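Local atomic coordinates of major royal jelly protein 1 (Apis mellifera, PDB entry 5YYL), a protein that is the most abundant protein of royal jelly, binds sterol and probably serves as food for developing honeybee larvae. Residues S259-N264 with N331-L336; A308-K313 with A355-K360; N300-Q305 with L317-V322; L185-V190 with S254-S259. All coordinates share one frame; numbering follows the deposited sequence.

Contact 1: S259-N264 with N331-L336; sequences SPMTNN and NEHRTL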
loop_
_atom_site.group_PDB
_atom_site.type_symbol
_atom_site.label_atom_id
_atom_site.label_comp_id
_atom_site.label_asym_id
_atom_site.label_seq_id
_atom_site.Cartn_x
_atom_site.Cartn_y
_atom_site.Cartn_z
ATOM N N SER A 259 -40.499 9.230 1.076
ATOM C CA SER A 259 -39.804 8.315 1.996
ATOM C C SER A 259 -39.411 7.049 1.254
ATOM O O SER A 259 -40.289 6.349 0.754
ATOM C CB SER A 259 -40.684 7.941 3.180
ATOM O OG SER A 259 -40.120 6.870 3.915
ATOM N N PRO A 260 -38.100 6.733 1.186
ATOM C CA PRO A 260 -37.707 5.447 0.608
ATOM C C PRO A 260 -38.153 4.216 1.392
ATOM O O PRO A 260 -38.146 3.135 0.833
ATOM C CB PRO A 260 -36.170 5.511 0.604
ATOM C CG PRO A 260 -35.827 6.947 0.714
ATOM C CD PRO A 260 -36.915 7.528 1.570
ATOM N N MET A 261 -38.500 4.365 2.671
ATOM C CA MET A 261 -38.906 3.240 3.527
ATOM C C MET A 261 -40.426 3.033 3.581
ATOM O O MET A 261 -40.869 1.896 3.583
ATOM C CB MET A 261 -38.276 3.381 4.941
ATOM C CG MET A 261 -39.108 2.845 6.110
ATOM S SD MET A 261 -38.394 3.235 7.736
ATOM C CE MET A 261 -36.693 2.741 7.531
ATOM N N THR A 262 -41.211 4.110 3.644
ATOM C CA THR A 262 -42.679 4.016 3.760
ATOM C C THR A 262 -43.463 4.300 2.477
ATOM O O THR A 262 -44.669 4.031 2.432
ATOM C CB THR A 262 -43.227 4.962 4.850
ATOM O OG1 THR A 262 -43.159 6.311 4.399
ATOM C CG2 THR A 262 -42.441 4.816 6.135
ATOM N N ASN A 263 -42.813 4.870 1.462
ATOM C CA ASN A 263 -43.481 5.317 0.227
ATOM C C ASN A 263 -44.498 6.461 0.417
ATOM O O ASN A 263 -45.302 6.737 -0.477
ATOM C CB ASN A 263 -44.131 4.133 -0.520
ATOM C CG ASN A 263 -43.138 3.040 -0.845
ATOM O OD1 ASN A 263 -42.606 3.009 -1.944
ATOM N ND2 ASN A 263 -42.860 2.155 0.115
ATOM N N ASN A 264 -44.459 7.139 1.561
ATOM C CA ASN A 264 -45.261 8.351 1.758
ATOM C C ASN A 264 -44.584 9.521 1.073
ATOM O O ASN A 264 -43.406 9.756 1.292
ATOM C CB ASN A 264 -45.413 8.665 3.227
ATOM C CG ASN A 264 -46.152 7.592 3.969
ATOM O OD1 ASN A 264 -47.112 6.992 3.455
ATOM N ND2 ASN A 264 -45.727 7.350 5.195
ATOM N N ASN A 331 -38.956 11.409 12.986
ATOM C CA ASN A 331 -38.771 10.013 12.597
ATOM C C ASN A 331 -40.125 9.395 12.233
ATOM O O ASN A 331 -41.113 9.577 12.947
ATOM C CB ASN A 331 -38.121 9.217 13.722
ATOM C CG ASN A 331 -37.500 7.915 13.235
ATOM O OD1 ASN A 331 -38.178 7.070 12.628
ATOM N ND2 ASN A 331 -36.188 7.732 13.528
ATOM N N GLU A 332 -40.160 8.669 11.113
ATOM C CA GLU A 332 -41.390 8.038 10.642
ATOM C C GLU A 332 -41.827 6.873 11.519
ATOM O O GLU A 332 -43.024 6.531 11.532
ATOM C CB GLU A 332 -41.225 7.514 9.225
ATOM C CG GLU A 332 -41.141 8.575 8.146
ATOM C CD GLU A 332 -41.091 7.955 6.771
ATOM O OE1 GLU A 332 -40.017 7.404 6.404
ATOM O OE2 GLU A 332 -42.127 7.976 6.077
ATOM N N HIS A 333 -40.866 6.254 12.221
ATOM C CA HIS A 333 -41.168 5.203 13.197
ATOM C C HIS A 333 -42.039 5.700 14.362
ATOM O O HIS A 333 -42.832 4.932 14.908
ATOM C CB HIS A 333 -39.884 4.572 13.749
ATOM C CG HIS A 333 -39.074 3.852 12.715
ATOM N ND1 HIS A 333 -37.852 4.312 12.265
ATOM C CD2 HIS A 333 -39.319 2.713 12.028
ATOM C CE1 HIS A 333 -37.375 3.484 11.354
ATOM N NE2 HIS A 333 -38.241 2.497 11.201
ATOM N N ARG A 334 -41.889 6.973 14.728
ATOM C CA ARG A 334 -42.692 7.579 15.781
ATOM C C ARG A 334 -44.004 8.092 15.210
ATOM O O ARG A 334 -44.216 8.100 13.988
ATOM C CB ARG A 334 -41.960 8.736 16.467
ATOM C CG ARG A 334 -40.545 8.471 16.929
ATOM C CD ARG A 334 -40.389 8.049 18.373
ATOM N NE ARG A 334 -38.956 8.066 18.701
ATOM C CZ ARG A 334 -38.430 8.015 19.929
ATOM N NH1 ARG A 334 -39.211 7.930 21.012
ATOM N NH2 ARG A 334 -37.100 8.049 20.070
ATOM N N THR A 335 -44.891 8.501 16.114
ATOM C CA THR A 335 -46.196 9.016 15.752
ATOM C C THR A 335 -46.073 10.502 15.408
ATOM O O THR A 335 -45.318 11.234 16.049
ATOM C CB THR A 335 -47.223 8.832 16.900
ATOM O OG1 THR A 335 -46.818 9.585 18.050
ATOM C CG2 THR A 335 -47.363 7.357 17.279
ATOM N N LEU A 336 -46.824 10.935 14.403
ATOM C CA LEU A 336 -46.746 12.290 13.929
ATOM C C LEU A 336 -47.428 13.219 14.908
ATOM O O LEU A 336 -48.642 13.392 14.856
ATOM C CB LEU A 336 -47.353 12.388 12.514
ATOM C CG LEU A 336 -47.118 13.668 11.715
ATOM C CD1 LEU A 336 -45.644 14.057 11.624
ATOM C CD2 LEU A 336 -47.708 13.492 10.329
#
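Hydrogen bonding to the carboxylate of Glu332 dominates here. Its CG lies beside the backbone N, and the chain then runs extended (chi2 -175°), carrying the carboxylate tip first into the 259-264 turn. Two hydroxyls meet it there, each on the syn lone pair of a different oxygen: Ser259 OG donates to Glu332 OE1 at 2.5 Å, and Thr262 OG1 to Glu332 OE2 at 2.6 Å. Tyr266 OH is a further partner of OE2, so this oxygen has two hydroxyl partners.

A second set of bonds, local to each loop, holds these groups in place. Ser259 OG, anti to its own N, accepts from Thr262 N at 3.0 Å along a nearly straight line (168°), and also from Met261 N, which gives an ST turn and an ST motif. Thr262 OG1 closes another ST turn by accepting from Asn264 N at 3.2 Å. In the 331-336 loop, Asn331 OD1 takes His333 N at 2.8 Å on a lone pair, an Asx turn that bends the chain next to Glu332.

The remaining contact is sulfur-aromatic: Met261 SD sits 4.2 Å from the centroid of the His333 ring, oblique to it, the two side chains crossing at about a right angle.

Loops of neighbouring blades are thus pinned through one carboxylate and the hydroxyls of two ST turns, at one end of this family's beta-propeller.

Contact 2: A308-K313 with A355-K360; sequences AKVVSK and ASMKIK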
loop_
_atom_site.group_PDB
_atom_site.type_symbol
_atom_site.label_atom_id
_atom_site.label_comp_id
_atom_site.label_asym_id
_atom_site.label_seq_id
_atom_site.Cartn_x
_atom_site.Cartn_y
_atom_site.Cartn_z
ATOM N N ALA A 308 -38.360 23.448 2.189
ATOM C CA ALA A 308 -38.040 22.180 1.541
ATOM C C ALA A 308 -37.978 21.020 2.529
ATOM O O ALA A 308 -37.886 21.214 3.742
ATOM C CB ALA A 308 -36.720 22.291 0.807
ATOM N N LYS A 309 -38.020 19.813 1.983
ATOM C CA LYS A 309 -38.142 18.602 2.787
ATOM C C LYS A 309 -37.305 17.472 2.189
ATOM O O LYS A 309 -37.127 17.402 0.987
ATOM C CB LYS A 309 -39.619 18.186 2.862
ATOM C CG LYS A 309 -40.345 18.595 4.134
ATOM C CD LYS A 309 -41.858 18.790 3.985
ATOM C CE LYS A 309 -42.147 20.250 3.708
ATOM N NZ LYS A 309 -43.514 20.564 3.247
ATOM N N VAL A 310 -36.834 16.569 3.030
ATOM C CA VAL A 310 -36.140 15.381 2.565
ATOM C C VAL A 310 -36.276 14.260 3.594
ATOM O O VAL A 310 -36.373 14.526 4.779
ATOM C CB VAL A 310 -34.648 15.709 2.256
ATOM C CG1 VAL A 310 -33.877 16.107 3.514
ATOM C CG2 VAL A 310 -33.949 14.561 1.538
ATOM N N VAL A 311 -36.294 13.016 3.127
ATOM C CA VAL A 311 -36.349 11.840 3.985
ATOM C C VAL A 311 -35.140 10.952 3.749
ATOM O O VAL A 311 -34.780 10.672 2.619
ATOM C CB VAL A 311 -37.605 10.987 3.734
ATOM C CG1 VAL A 311 -37.800 10.013 4.887
ATOM C CG2 VAL A 311 -38.862 11.861 3.567
ATOM N N SER A 312 -34.522 10.492 4.831
ATOM C CA SER A 312 -33.403 9.548 4.765
ATOM C C SER A 312 -33.930 8.175 4.383
ATOM O O SER A 312 -35.106 7.881 4.608
ATOM C CB SER A 312 -32.705 9.475 6.121
ATOM O OG SER A 312 -33.633 9.154 7.151
ATOM N N LYS A 313 -33.069 7.327 3.821
ATOM C CA LYS A 313 -33.408 5.903 3.633
ATOM C C LYS A 313 -33.842 5.291 4.973
ATOM O O LYS A 313 -34.791 4.511 5.018
ATOM C CB LYS A 313 -32.216 5.097 3.068
ATOM C CG LYS A 313 -31.759 5.455 1.650
ATOM N N ALA A 355 -34.047 26.383 0.649
ATOM C CA ALA A 355 -34.698 26.156 -0.632
ATOM C C ALA A 355 -34.561 24.734 -1.122
ATOM O O ALA A 355 -35.326 24.312 -1.990
ATOM C CB ALA A 355 -34.124 27.094 -1.674
ATOM N N SER A 356 -33.564 23.995 -0.627
ATOM C CA SER A 356 -33.414 22.611 -1.064
ATOM C C SER A 356 -32.648 21.738 -0.117
ATOM O O SER A 356 -31.801 22.225 0.603
ATOM C CB SER A 356 -32.756 22.548 -2.436
ATOM O OG SER A 356 -33.186 21.376 -3.086
ATOM N N MET A 357 -32.979 20.450 -0.115
ATOM C CA MET A 357 -32.274 19.439 0.660
ATOM C C MET A 357 -32.231 18.114 -0.070
ATOM O O MET A 357 -33.201 17.730 -0.722
ATOM C CB MET A 357 -32.956 19.237 1.998
ATOM C CG MET A 357 -32.730 20.396 2.922
ATOM S SD MET A 357 -33.535 20.128 4.508
ATOM C CE MET A 357 -32.366 21.126 5.420
ATOM N N LYS A 358 -31.097 17.432 0.017
ATOM C CA LYS A 358 -30.954 16.085 -0.524
ATOM C C LYS A 358 -30.165 15.248 0.471
ATOM O O LYS A 358 -29.393 15.790 1.258
ATOM C CB LYS A 358 -30.221 16.103 -1.868
ATOM C CG LYS A 358 -30.805 17.040 -2.908
ATOM C CD LYS A 358 -32.118 16.517 -3.443
ATOM C CE LYS A 358 -32.817 17.531 -4.331
ATOM N NZ LYS A 358 -32.147 17.639 -5.664
ATOM N N ILE A 359 -30.360 13.934 0.437
ATOM C CA ILE A 359 -29.606 13.018 1.272
ATOM C C ILE A 359 -28.963 11.951 0.412
ATOM O O ILE A 359 -29.614 11.304 -0.385
ATOM C CB ILE A 359 -30.476 12.402 2.405
ATOM C CG1 ILE A 359 -30.809 13.512 3.418
ATOM C CG2 ILE A 359 -29.737 11.256 3.112
ATOM C CD1 ILE A 359 -31.595 13.082 4.629
ATOM N N LYS A 360 -27.672 11.764 0.637
ATOM C CA LYS A 360 -26.834 10.837 -0.105
ATOM C C LYS A 360 -26.216 9.848 0.858
ATOM O O LYS A 360 -26.081 10.143 2.029
ATOM C CB LYS A 360 -25.723 11.639 -0.809
ATOM C CG LYS A 360 -26.242 12.708 -1.777
ATOM C CD LYS A 360 -26.870 12.103 -3.037
ATOM C CE LYS A 360 -27.847 13.071 -3.691
ATOM N NZ LYS A 360 -28.271 12.584 -5.028
#
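Strands 308-311 and 355-360 run parallel, 6° apart in direction, with their axes approaching to 5.7 Å, yet they share no backbone hydrogen bond and meet through side chains. Val310 is the wedge. With CG1 in the crowded position between N and the carbonyl carbon (chi1 65°), it sets that methyl 3.6 Å from Met357 CB, the two side chains crossing at about a right angle. Its other methyl, CG2, turns to Ile359 and lies 3.8 Å from Ile359 CG1. Ile359 is extended (chi2 -177°), so CD1 reaches past Val310 to the backbone where the strand ends, 3.9 Å from Ser312 N. At the other end Ala308 CB rests 3.7 Å from Ala355 O, beside the classic beta bulge that Ala355 and Ser356 form opposite Leu381. Met357 starts toward Val310, but its thioether leads away.

Each strand has its hydrogen-bond ladder within its own sheet: Val310 pairs with Phe318, and Lys358 with Leu379. The lysines also leave the interface, Lys309 NZ for Ser268 OG and Lys358 NZ for a salt bridge to Asp70. Innermost strands of neighbouring blades lying parallel around a central axis are characteristic of a beta-propeller; here aliphatic side chains fill the join.

Contact 3: N300-Q305 with L317-V322; sequences NILDTQ and LFFGLV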
loop_
_atom_site.group_PDB
_atom_site.type_symbol
_atom_site.label_atom_id
_atom_site.label_comp_id
_atom_site.label_asym_id
_atom_site.label_seq_id
_atom_site.Cartn_x
_atom_site.Cartn_y
_atom_site.Cartn_z
ATOM N N ASN A 300 -51.760 22.077 11.190
ATOM C CA ASN A 300 -51.288 23.061 12.165
ATOM C C ASN A 300 -50.339 22.462 13.213
ATOM O O ASN A 300 -50.285 22.932 14.352
ATOM C CB ASN A 300 -52.483 23.763 12.824
ATOM C CG ASN A 300 -53.435 24.380 11.799
ATOM O OD1 ASN A 300 -53.014 25.108 10.896
ATOM N ND2 ASN A 300 -54.723 24.084 11.936
ATOM N N ILE A 301 -49.578 21.441 12.813
ATOM C CA ILE A 301 -48.673 20.735 13.719
ATOM C C ILE A 301 -47.388 21.499 14.015
ATOM O O ILE A 301 -46.768 21.256 15.031
ATOM C CB ILE A 301 -48.317 19.320 13.210
ATOM C CG1 ILE A 301 -47.575 18.535 14.308
ATOM C CG2 ILE A 301 -47.507 19.360 11.913
ATOM C CD1 ILE A 301 -47.507 17.042 14.084
ATOM N N LEU A 302 -46.960 22.394 13.132
ATOM C CA LEU A 302 -45.742 23.208 13.360
ATOM C C LEU A 302 -46.141 24.615 13.783
ATOM O O LEU A 302 -47.241 25.075 13.491
ATOM C CB LEU A 302 -44.865 23.260 12.094
ATOM C CG LEU A 302 -44.584 21.929 11.390
ATOM C CD1 LEU A 302 -43.862 22.170 10.080
ATOM C CD2 LEU A 302 -43.786 21.008 12.290
ATOM N N ASP A 303 -45.240 25.305 14.468
ATOM C CA ASP A 303 -45.474 26.688 14.891
ATOM C C ASP A 303 -45.250 27.685 13.753
ATOM O O ASP A 303 -45.789 28.792 13.800
ATOM C CB ASP A 303 -44.567 27.043 16.071
ATOM C CG ASP A 303 -44.905 26.253 17.324
ATOM O OD1 ASP A 303 -46.079 26.286 17.771
ATOM O OD2 ASP A 303 -44.006 25.592 17.873
ATOM N N THR A 304 -44.437 27.307 12.756
ATOM C CA THR A 304 -44.179 28.136 11.574
ATOM C C THR A 304 -44.330 27.314 10.282
ATOM O O THR A 304 -44.603 26.117 10.328
ATOM C CB THR A 304 -42.779 28.789 11.665
ATOM O OG1 THR A 304 -42.576 29.672 10.557
ATOM C CG2 THR A 304 -41.596 27.714 11.738
ATOM N N GLN A 305 -44.159 27.973 9.145
ATOM C CA GLN A 305 -44.235 27.313 7.846
ATOM C C GLN A 305 -43.010 26.434 7.594
ATOM O O GLN A 305 -41.921 26.765 8.010
ATOM C CB GLN A 305 -44.401 28.346 6.720
ATOM C CG GLN A 305 -45.678 29.185 6.802
ATOM C CD GLN A 305 -45.483 30.632 7.273
ATOM O OE1 GLN A 305 -44.572 30.953 8.025
ATOM N NE2 GLN A 305 -46.374 31.504 6.841
ATOM N N LEU A 317 -37.450 12.261 8.519
ATOM C CA LEU A 317 -37.895 13.399 7.687
ATOM C C LEU A 317 -37.265 14.677 8.220
ATOM O O LEU A 317 -37.441 15.004 9.390
ATOM C CB LEU A 317 -39.413 13.573 7.734
ATOM C CG LEU A 317 -40.019 14.846 7.092
ATOM C CD1 LEU A 317 -40.197 14.701 5.585
ATOM C CD2 LEU A 317 -41.352 15.236 7.738
ATOM N N PHE A 318 -36.567 15.400 7.348
ATOM C CA PHE A 318 -36.026 16.710 7.661
ATOM C C PHE A 318 -36.825 17.760 6.924
ATOM O O PHE A 318 -37.337 17.505 5.829
ATOM C CB PHE A 318 -34.567 16.802 7.260
ATOM C CG PHE A 318 -33.662 15.990 8.122
ATOM C CD1 PHE A 318 -33.057 16.560 9.231
ATOM C CD2 PHE A 318 -33.418 14.655 7.826
ATOM C CE1 PHE A 318 -32.227 15.811 10.043
ATOM C CE2 PHE A 318 -32.589 13.899 8.632
ATOM C CZ PHE A 318 -31.995 14.477 9.746
ATOM N N PHE A 319 -36.922 18.940 7.538
ATOM C CA PHE A 319 -37.662 20.047 6.964
ATOM C C PHE A 319 -37.231 21.393 7.517
ATOM O O PHE A 319 -36.927 21.525 8.696
ATOM C CB PHE A 319 -39.159 19.847 7.183
ATOM C CG PHE A 319 -39.542 19.607 8.611
ATOM C CD1 PHE A 319 -39.787 20.672 9.460
ATOM C CD2 PHE A 319 -39.680 18.306 9.103
ATOM C CE1 PHE A 319 -40.140 20.454 10.780
ATOM C CE2 PHE A 319 -40.040 18.080 10.422
ATOM C CZ PHE A 319 -40.271 19.157 11.260
ATOM N N GLY A 320 -37.230 22.400 6.653
ATOM C CA GLY A 320 -36.852 23.736 7.030
ATOM C C GLY A 320 -38.017 24.465 7.675
ATOM O O GLY A 320 -39.141 24.399 7.196
ATOM N N LEU A 321 -37.719 25.190 8.750
ATOM C CA LEU A 321 -38.706 25.932 9.490
ATOM C C LEU A 321 -38.480 27.409 9.184
ATOM O O LEU A 321 -37.553 28.009 9.686
ATOM C CB LEU A 321 -38.558 25.613 10.973
ATOM C CG LEU A 321 -39.007 24.185 11.339
ATOM C CD1 LEU A 321 -38.283 23.621 12.544
ATOM C CD2 LEU A 321 -40.504 24.110 11.572
ATOM N N VAL A 322 -39.364 27.977 8.373
ATOM C CA VAL A 322 -39.223 29.318 7.781
ATOM C C VAL A 322 -39.040 30.436 8.814
ATOM O O VAL A 322 -38.143 31.269 8.699
ATOM C CB VAL A 322 -40.454 29.672 6.893
ATOM C CG1 VAL A 322 -40.363 31.108 6.375
ATOM C CG2 VAL A 322 -40.578 28.729 5.703
#
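Leu302 carries the apolar part of this buried contact, its CB pointing toward strand 317-321. CG stands beside the backbone N (chi1 -48°), and CB and CG form a stem that carries the two methyls to the ring of Phe319. CD2 comes to 4.0 Å from Phe319 CE1 and nearly as close to CZ, so the two side chains meet tip to tip. CD1 straddles two residues, at 4.2 Å from Leu321 CD2 and equally near Phe319 CE1. Leu321 CD2 in turn lies in the plane of the Phe319 ring, at its edge, which makes the three side chains one apolar cluster. Thr304 adds its methyl: CG2 is 3.8 Å from Leu321 CD2, while its OG1 bonds to Gly323 N.

Beyond this cluster the backbones join. Val322 N donates to Gln305 O at 2.9 Å, nearly straight (166°) and almost along the C=O axis. Gln305 CB also touches Val322 CG2 at 4.0 Å, and NE2 bonds to Phe237 O.

The Val322-Gln305 bond extends the pairing of strands 306-311 and 316-321 into the preceding loop, one residue off the Val310-Phe318 register. Val322 packs against strand 239-242, the backbone of Leu302 bonds to Thr273, and Phe318 leans on helix 407-411.

Contact 4: L185-V190 with S254-S259; sequences LSSLAV and SGMALS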
loop_
_atom_site.group_PDB
_atom_site.type_symbol
_atom_site.label_atom_id
_atom_site.label_comp_id
_atom_site.label_asym_id
_atom_site.label_seq_id
_atom_site.Cartn_x
_atom_site.Cartn_y
_atom_site.Cartn_z
ATOM N N LEU A 185 -44.734 24.868 -11.497
ATOM C CA LEU A 185 -44.198 23.569 -11.106
ATOM C C LEU A 185 -42.903 23.743 -10.287
ATOM O O LEU A 185 -41.841 24.066 -10.832
ATOM C CB LEU A 185 -43.979 22.718 -12.369
ATOM C CG LEU A 185 -45.199 22.599 -13.317
ATOM C CD1 LEU A 185 -45.033 21.499 -14.345
ATOM C CD2 LEU A 185 -46.490 22.360 -12.551
ATOM N N SER A 186 -43.003 23.542 -8.979
ATOM C CA SER A 186 -41.993 23.985 -7.999
ATOM C C SER A 186 -41.371 22.893 -7.102
ATOM O O SER A 186 -40.702 23.220 -6.126
ATOM C CB SER A 186 -42.710 24.955 -7.066
ATOM O OG SER A 186 -43.712 24.261 -6.276
ATOM N N SER A 187 -41.659 21.622 -7.379
ATOM C CA SER A 187 -41.239 20.517 -6.507
ATOM C C SER A 187 -41.281 19.197 -7.273
ATOM O O SER A 187 -42.103 19.016 -8.169
ATOM C CB SER A 187 -42.124 20.438 -5.250
ATOM O OG SER A 187 -41.358 20.095 -4.101
ATOM N N LEU A 188 -40.372 18.295 -6.924
ATOM C CA LEU A 188 -40.130 17.098 -7.721
ATOM C C LEU A 188 -39.661 15.963 -6.830
ATOM O O LEU A 188 -38.904 16.170 -5.869
ATOM C CB LEU A 188 -39.080 17.372 -8.795
ATOM C CG LEU A 188 -38.596 16.246 -9.711
ATOM C CD1 LEU A 188 -39.707 15.840 -10.662
ATOM C CD2 LEU A 188 -37.347 16.705 -10.456
ATOM N N ALA A 189 -40.117 14.761 -7.153
ATOM C CA ALA A 189 -39.708 13.558 -6.447
ATOM C C ALA A 189 -39.857 12.394 -7.395
ATOM O O ALA A 189 -40.793 12.361 -8.181
ATOM C CB ALA A 189 -40.561 13.349 -5.221
ATOM N N VAL A 190 -38.935 11.438 -7.320
ATOM C CA VAL A 190 -38.888 10.344 -8.272
ATOM C C VAL A 190 -38.789 9.002 -7.553
ATOM O O VAL A 190 -38.029 8.856 -6.611
ATOM C CB VAL A 190 -37.690 10.538 -9.211
ATOM C CG1 VAL A 190 -37.620 9.412 -10.239
ATOM C CG2 VAL A 190 -37.768 11.904 -9.890
ATOM N N SER A 254 -45.954 22.590 -2.168
ATOM C CA SER A 254 -44.544 22.421 -2.534
ATOM C C SER A 254 -43.819 21.660 -1.403
ATOM O O SER A 254 -44.470 21.038 -0.560
ATOM C CB SER A 254 -43.891 23.781 -2.815
ATOM O OG SER A 254 -42.854 23.619 -3.771
ATOM N N GLY A 255 -42.493 21.701 -1.381
ATOM C CA GLY A 255 -41.730 21.023 -0.355
ATOM C C GLY A 255 -42.051 19.542 -0.264
ATOM O O GLY A 255 -42.313 19.023 0.816
ATOM N N MET A 256 -42.013 18.852 -1.398
ATOM C CA MET A 256 -42.272 17.419 -1.412
ATOM C C MET A 256 -41.034 16.605 -1.015
ATOM O O MET A 256 -39.907 17.067 -1.151
ATOM C CB MET A 256 -42.771 16.986 -2.780
ATOM C CG MET A 256 -44.101 17.618 -3.158
ATOM S SD MET A 256 -44.967 16.626 -4.398
ATOM C CE MET A 256 -43.762 16.589 -5.717
ATOM N N ALA A 257 -41.279 15.387 -0.536
ATOM C CA ALA A 257 -40.231 14.448 -0.153
ATOM C C ALA A 257 -40.777 13.040 -0.007
ATOM O O ALA A 257 -41.610 12.784 0.856
ATOM C CB ALA A 257 -39.596 14.863 1.154
ATOM N N LEU A 258 -40.274 12.133 -0.835
ATOM C CA LEU A 258 -40.671 10.737 -0.828
ATOM C C LEU A 258 -39.840 9.955 0.174
ATOM O O LEU A 258 -38.619 10.012 0.134
ATOM C CB LEU A 258 -40.459 10.160 -2.228
ATOM C CG LEU A 258 -40.976 8.762 -2.521
ATOM C CD1 LEU A 258 -42.485 8.712 -2.348
ATOM C CD2 LEU A 258 -40.591 8.425 -3.948
ATOM N N SER A 259 -40.499 9.230 1.076
ATOM C CA SER A 259 -39.804 8.315 1.996
ATOM C C SER A 259 -39.411 7.049 1.254
ATOM O O SER A 259 -40.289 6.349 0.754
ATOM C CB SER A 259 -40.684 7.941 3.180
ATOM O OG SER A 259 -40.120 6.870 3.915
#
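Two serine hydroxyls on strand 185-190 make the polar first shell. Ser186 OG and Ser254 OG share a hydrogen bond of 2.7 Å. One residue on, Ser187 OG accepts from Met256 N at 3.0 Å along an almost straight line (174°), a side-chain oxygen standing in for the backbone carbonyl of a continuous sheet. Van der Waals contacts follow along the strands: Ala189 CB faces Leu258 CB at 4.4 Å, while two methyls rest against backbone carbonyl oxygens, Met256 CE, bent in at chi3, 3.8 Å from Ser187 O and Leu258 CD2 3.7 Å from Val190 O.

Further out, the backbone sets these groups. The strands are nearly parallel (6°) with their axes 6.0 Å apart at closest. Gly255 has a positive phi of 56°, interrupting the extended run just before the Met256 N-H. Ser186 and Ser187 both bond by their backbones to Ala206, and Ser254 to Ser268, so each serine is held by its own sheet. Met256 packs on Leu265 and Tyr267, and Leu188 turns to strand 124-129.

The link between these adjacent propeller blades is made by neutral hydroxyls, one backbone N-H and apolar side chains, with no ion pair across it, and its bonds should depend little on pH.

Contacts 4 and 2 belong to the inner ring of the propeller, their centres about 10 Å apart and each about 7 Å from the centre of the chain. Strand 254-258 joins them: Ala257 CB lies 3.5 Å from Lys309 O. Contact 3 adds the next layer outward, since Val310 O and Phe318 N lie 2.7 Å apart, a probable hydrogen bond between neighbouring strands of one sheet. Contact 1 shares Ser259 with contact 4 and sits over the end of contact 2, with Glu332 OE1 3.7 Å from Val311 CG1. All four lie away from the sterol pocket formed by Pro364, Val366, Ile373 and Ile430.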